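Local coordinates for TENA/THI-4 protein, Domain of Unknown Function with a Heme Oxygenase-like Fold (Shewanella denitrificans OS217, PDB 3DDE) that is of unknown function but has a heme oxygenase-like fold and may act as an oxidoreductase, at residues 13-18 with 203-208; 47-51 with 114-118. All coordinates share one frame. Where two conformers were deposited one is given. Numbering follows the deposited sequence.

Contact 1. Residues 13-18 with 203-208; sequences KVATMW and MENSLV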
loop_
_atom_site.group_PDB
_atom_site.type_symbol
_atom_site.label_atom_id
_atom_site.label_comp_id
_atom_site.label_asym_id
_atom_site.label_seq_id
_atom_site.Cartn_x
_atom_site.Cartn_y
_atom_site.Cartn_z
ATOM N N LYS A 13 -20.850 -0.662 26.498
ATOM C CA LYS A 13 -20.202 -1.871 25.966
ATOM C C LYS A 13 -18.744 -1.933 26.448
ATOM O O LYS A 13 -18.251 -3.003 26.794
ATOM C CB LYS A 13 -20.246 -1.926 24.428
ATOM C CG LYS A 13 -20.518 -3.328 23.825
ATOM C CD LYS A 13 -19.754 -4.481 24.482
ATOM C CE LYS A 13 -20.173 -5.827 23.888
ATOM N NZ LYS A 13 -19.686 -6.988 24.693
ATOM N N VAL A 14 -18.066 -0.791 26.470
ATOM C CA VAL A 14 -16.685 -0.726 26.943
ATOM C C VAL A 14 -16.585 -1.122 28.424
ATOM O O VAL A 14 -15.702 -1.901 28.797
ATOM C CB VAL A 14 -16.076 0.666 26.684
ATOM C CG1 VAL A 14 -14.730 0.817 27.383
ATOM C CG2 VAL A 14 -15.918 0.882 25.176
ATOM N N ALA A 15 -17.500 -0.605 29.249
ATOM C CA ALA A 15 -17.532 -0.920 30.681
ATOM C C ALA A 15 -17.756 -2.421 30.939
ATOM O O ALA A 15 -17.205 -2.990 31.893
ATOM C CB ALA A 15 -18.611 -0.082 31.401
ATOM N N THR A 16 -18.574 -3.049 30.098
ATOM C CA THR A 16 -18.836 -4.481 30.199
ATOM C C THR A 16 -17.590 -5.283 29.836
ATOM O O THR A 16 -17.284 -6.283 30.477
ATOM C CB THR A 16 -20.016 -4.901 29.294
ATOM O OG1 THR A 16 -21.234 -4.368 29.826
ATOM C CG2 THR A 16 -20.147 -6.405 29.234
HETATM N N MSE A 17 -16.870 -4.840 28.812
HETATM C CA MSE A 17 -15.641 -5.520 28.376
HETATM C C MSE A 17 -14.495 -5.419 29.382
HETATM O O MSE A 17 -13.811 -6.416 29.616
HETATM C CB MSE A 17 -15.186 -5.000 27.014
HETATM C CG MSE A 17 -16.125 -5.416 25.905
HETATM SE SE MSE A 17 -15.579 -4.765 24.207
HETATM C CE MSE A 17 -13.943 -5.705 23.980
ATOM N N TRP A 18 -14.266 -4.234 29.951
ATOM C CA TRP A 18 -13.216 -4.071 30.974
ATOM C C TRP A 18 -13.503 -4.946 32.197
ATOM O O TRP A 18 -12.609 -5.600 32.741
ATOM C CB TRP A 18 -13.047 -2.606 31.395
ATOM C CG TRP A 18 -12.224 -1.816 30.444
ATOM C CD1 TRP A 18 -12.630 -0.767 29.673
ATOM C CD2 TRP A 18 -10.838 -2.025 30.141
ATOM N NE1 TRP A 18 -11.578 -0.301 28.914
ATOM C CE2 TRP A 18 -10.467 -1.056 29.185
ATOM C CE3 TRP A 18 -9.871 -2.933 30.594
ATOM C CZ2 TRP A 18 -9.167 -0.971 28.669
ATOM C CZ3 TRP A 18 -8.581 -2.850 30.081
ATOM C CH2 TRP A 18 -8.239 -1.875 29.131
HETATM N N MSE A 203 -13.965 -1.078 17.900
HETATM C CA MSE A 203 -13.811 -0.810 19.319
HETATM C C MSE A 203 -13.678 -2.134 20.064
HETATM O O MSE A 203 -12.784 -2.323 20.891
HETATM C CB MSE A 203 -15.062 -0.067 19.821
HETATM C CG MSE A 203 -15.061 0.355 21.287
HETATM SE SE MSE A 203 -16.780 1.116 21.777
HETATM C CE MSE A 203 -17.859 -0.501 21.773
ATOM N N GLU A 204 -14.599 -3.039 19.753
ATOM C CA GLU A 204 -14.678 -4.339 20.393
ATOM C C GLU A 204 -13.475 -5.211 20.095
ATOM O O GLU A 204 -12.860 -5.745 21.010
ATOM C CB GLU A 204 -15.950 -5.078 19.967
ATOM C CG GLU A 204 -17.241 -4.549 20.594
ATOM C CD GLU A 204 -18.505 -5.217 20.029
ATOM O OE1 GLU A 204 -18.402 -5.928 19.017
ATOM O OE2 GLU A 204 -19.615 -5.025 20.581
ATOM N N ASN A 205 -13.126 -5.343 18.816
ATOM C CA ASN A 205 -12.060 -6.260 18.455
ATOM C C ASN A 205 -10.715 -5.727 18.856
ATOM O O ASN A 205 -9.882 -6.479 19.326
ATOM C CB ASN A 205 -12.106 -6.676 16.971
ATOM C CG ASN A 205 -11.328 -7.970 16.706
ATOM O OD1 ASN A 205 -11.613 -9.019 17.314
ATOM N ND2 ASN A 205 -10.351 -7.911 15.799
ATOM N N SER A 206 -10.483 -4.433 18.702
ATOM C CA SER A 206 -9.193 -3.865 19.123
ATOM C C SER A 206 -8.964 -4.087 20.631
ATOM O O SER A 206 -7.837 -4.328 21.048
ATOM C CB SER A 206 -9.067 -2.381 18.735
ATOM O OG SER A 206 -10.120 -1.607 19.287
ATOM N N LEU A 207 -10.026 -4.028 21.435
ATOM C CA LEU A 207 -9.929 -4.236 22.881
ATOM C C LEU A 207 -9.765 -5.725 23.200
ATOM O O LEU A 207 -8.980 -6.084 24.062
ATOM C CB LEU A 207 -11.144 -3.616 23.589
ATOM C CG LEU A 207 -11.198 -3.635 25.126
ATOM C CD1 LEU A 207 -9.904 -3.194 25.754
ATOM C CD2 LEU A 207 -12.355 -2.785 25.630
ATOM N N VAL A 208 -10.498 -6.587 22.495
ATOM C CA VAL A 208 -10.315 -8.044 22.620
ATOM C C VAL A 208 -8.849 -8.420 22.312
ATOM O O VAL A 208 -8.202 -9.187 23.039
ATOM C CB VAL A 208 -11.273 -8.814 21.659
ATOM C CG1 VAL A 208 -10.862 -10.299 21.524
ATOM C CG2 VAL A 208 -12.735 -8.675 22.133
#

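Contact 2. Residues 47-51 with 114-118; sequences ETYHY and TETLI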
loop_
_atom_site.group_PDB
_atom_site.type_symbol
_atom_site.label_atom_id
_atom_site.label_comp_id
_atom_site.label_asym_id
_atom_site.label_seq_id
_atom_site.Cartn_x
_atom_site.Cartn_y
_atom_site.Cartn_z
ATOM N N GLU A 47 5.776 -4.655 25.259
ATOM C CA GLU A 47 4.730 -4.888 24.256
ATOM C C GLU A 47 3.943 -3.618 23.959
ATOM O O GLU A 47 3.481 -3.408 22.828
ATOM C CB GLU A 47 3.768 -6.013 24.651
ATOM C CG GLU A 47 4.444 -7.360 24.776
ATOM C CD GLU A 47 5.339 -7.654 23.599
ATOM O OE1 GLU A 47 4.807 -7.788 22.475
ATOM O OE2 GLU A 47 6.578 -7.740 23.804
ATOM N N THR A 48 3.772 -2.781 24.972
ATOM C CA THR A 48 3.096 -1.506 24.784
ATOM C C THR A 48 3.907 -0.664 23.816
ATOM O O THR A 48 3.348 -0.015 22.929
ATOM C CB THR A 48 2.885 -0.775 26.110
ATOM O OG1 THR A 48 2.050 -1.593 26.944
ATOM C CG2 THR A 48 2.202 0.570 25.900
ATOM N N TYR A 49 5.227 -0.714 23.987
ATOM C CA TYR A 49 6.163 -0.004 23.124
ATOM C C TYR A 49 6.008 -0.453 21.685
ATOM O O TYR A 49 5.963 0.389 20.784
ATOM C CB TYR A 49 7.615 -0.211 23.586
ATOM C CG TYR A 49 8.622 0.050 22.489
ATOM C CD1 TYR A 49 9.114 1.331 22.239
ATOM C CD2 TYR A 49 9.076 -0.998 21.692
ATOM C CE1 TYR A 49 10.028 1.549 21.212
ATOM C CE2 TYR A 49 9.981 -0.795 20.668
ATOM C CZ TYR A 49 10.450 0.468 20.426
ATOM O OH TYR A 49 11.348 0.620 19.386
ATOM N N HIS A 50 5.933 -1.776 21.486
ATOM C CA HIS A 50 5.794 -2.362 20.152
ATOM C C HIS A 50 4.569 -1.912 19.379
ATOM O O HIS A 50 4.691 -1.543 18.232
ATOM C CB HIS A 50 5.833 -3.891 20.207
ATOM C CG HIS A 50 7.191 -4.441 20.485
ATOM N ND1 HIS A 50 8.304 -4.048 19.777
ATOM C CD2 HIS A 50 7.609 -5.399 21.344
ATOM C CE1 HIS A 50 9.354 -4.724 20.204
ATOM N NE2 HIS A 50 8.963 -5.543 21.163
ATOM N N TYR A 51 3.388 -1.952 19.977
ATOM C CA TYR A 51 2.199 -1.531 19.247
ATOM C C TYR A 51 2.029 -0.001 19.194
ATOM O O TYR A 51 1.553 0.540 18.204
ATOM C CB TYR A 51 0.950 -2.237 19.767
ATOM C CG TYR A 51 0.288 -1.704 21.033
ATOM C CD1 TYR A 51 -0.544 -0.586 20.983
ATOM C CD2 TYR A 51 0.387 -2.391 22.232
ATOM C CE1 TYR A 51 -1.187 -0.117 22.090
ATOM C CE2 TYR A 51 -0.267 -1.938 23.375
ATOM C CZ TYR A 51 -1.055 -0.792 23.299
ATOM O OH TYR A 51 -1.698 -0.309 24.427
ATOM N N THR A 114 0.698 -9.192 20.160
ATOM C CA THR A 114 0.984 -7.788 19.869
ATOM C C THR A 114 1.103 -7.591 18.354
ATOM O O THR A 114 0.580 -6.626 17.803
ATOM C CB THR A 114 2.285 -7.349 20.589
ATOM O OG1 THR A 114 2.208 -7.747 21.962
ATOM C CG2 THR A 114 2.511 -5.839 20.488
ATOM N N GLU A 115 1.821 -8.497 17.702
ATOM C CA GLU A 115 1.940 -8.491 16.253
ATOM C C GLU A 115 0.532 -8.571 15.627
ATOM O O GLU A 115 0.259 -7.902 14.617
ATOM C CB GLU A 115 2.767 -9.698 15.788
ATOM C CG GLU A 115 3.360 -9.557 14.386
ATOM C CD GLU A 115 4.440 -8.499 14.359
ATOM O OE1 GLU A 115 5.417 -8.587 15.135
ATOM O OE2 GLU A 115 4.316 -7.565 13.580
ATOM N N THR A 116 -0.343 -9.385 16.239
ATOM C CA THR A 116 -1.728 -9.552 15.786
ATOM C C THR A 116 -2.538 -8.255 15.927
ATOM O O THR A 116 -3.345 -7.943 15.056
ATOM C CB THR A 116 -2.446 -10.732 16.526
ATOM O OG1 THR A 116 -1.682 -11.928 16.376
ATOM C CG2 THR A 116 -3.892 -10.971 15.999
ATOM N N LEU A 117 -2.360 -7.517 17.025
ATOM C CA LEU A 117 -3.040 -6.235 17.203
ATOM C C LEU A 117 -2.562 -5.230 16.141
ATOM O O LEU A 117 -3.380 -4.523 15.547
ATOM C CB LEU A 117 -2.803 -5.663 18.619
ATOM C CG LEU A 117 -3.373 -4.258 18.894
ATOM C CD1 LEU A 117 -4.873 -4.186 18.717
ATOM C CD2 LEU A 117 -2.975 -3.768 20.278
ATOM N N ILE A 118 -1.241 -5.148 15.956
ATOM C CA ILE A 118 -0.612 -4.248 14.992
ATOM C C ILE A 118 -1.217 -4.484 13.603
ATOM O O ILE A 118 -1.659 -3.540 12.968
ATOM C CB ILE A 118 0.956 -4.423 14.987
ATOM C CG1 ILE A 118 1.569 -3.940 16.313
ATOM C CG2 ILE A 118 1.599 -3.637 13.855
ATOM C CD1 ILE A 118 3.004 -4.452 16.595
#

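Contact 1. Residues 13-18 with 203-208
Helices 7-24 and 193-223 run side by side in nearly the same direction, the axes of 13-18 and 203-208 approaching to 10.9 Å at a crossing angle of -19°, and side chains fill the gap, one reaching the facing backbone. Apolar packing dominates. Selenomethionine M17 reaches across, its CE 3.5 Å from CB of L207 and 3.7 Å from CG2 of V208. Selenomethionine M203 reaches back the other way, its SE 3.5 Å from CG2 of V14 and its CE 3.8 Å from CB of K13. W139 of helix 134-141 packs on both M203 and L207. L207 makes a CH-pi contact with W18: its CD1 sits over the six-membered ring, 4.1 Å from the centroid, while Y146 of helix 144-157 stacks on the same indole. The polar component is slight. M17 CE also approaches E204 O to 3.2 Å, a close methyl-to-carbonyl contact. K13 NZ and E204 OE2 carry opposite charges but stand 4.6 Å apart, beyond a salt bridge, and no hydrogen bond links the segments. A near-parallel pairing of the first long helix with the last, far apart in sequence, is consistent with the all-helical bundle of the heme oxygenase-like fold.

Contact 2. Residues 47-51 with 114-118
The side chain of E47 bends through two m rotamers (chi1 -63°, chi2 -47°), which carries its carboxylate to the facing helix although its CA-to-CB bond points sideways. There OE1 accepts a 2.6 Å hydrogen bond from OG1 of T114, and a second from the backbone N of L111. With chi1 at -49°, T114 offers that hydroxyl while its CG2 rests 3.9 Å from CB of H50 and 4.0 Å from CB of Y51. The imidazole of H50 is engaged elsewhere, NE2 bonding to S108 and ND1 to K53. Y51 adopts the p rotamer (chi1 81°), so its ring end leads away; one face still receives CD2 of L117, 4.1 Å from the centroid in a CH-pi contact. I118, with chi2 at 162°, extends CD1 to 3.7 Å from the backbone O of H50. The axes of 47-51 and 114-118 cross at -24°, joining helices 38-52 and 112-126 as an interior pair of the heme oxygenase-like fold, with helix 193-223 against T114 and L117.

How the contacts relate
Both contacts join near-parallel helices, but on separate pairs: helices 7-24 and 193-223 in contact 1, helices 38-52 and 112-126 in contact 2, which is nested in the loop closed by contact 1. Their centres lie about 17 Å apart. Contact 2 is the more buried, and a glutamate-threonine hydrogen bond supplements its apolar packing; contact 1, only partly buried, relies on selenomethionine, leucine and tryptophan, with a loosely spaced charge pair at its exposed margin. The two meet where the backbone O of S206 lies 3.8 Å from CD1 of L117. Both also touch the second subunit, in which T116 hydrogen-bonds to N205 of this chain.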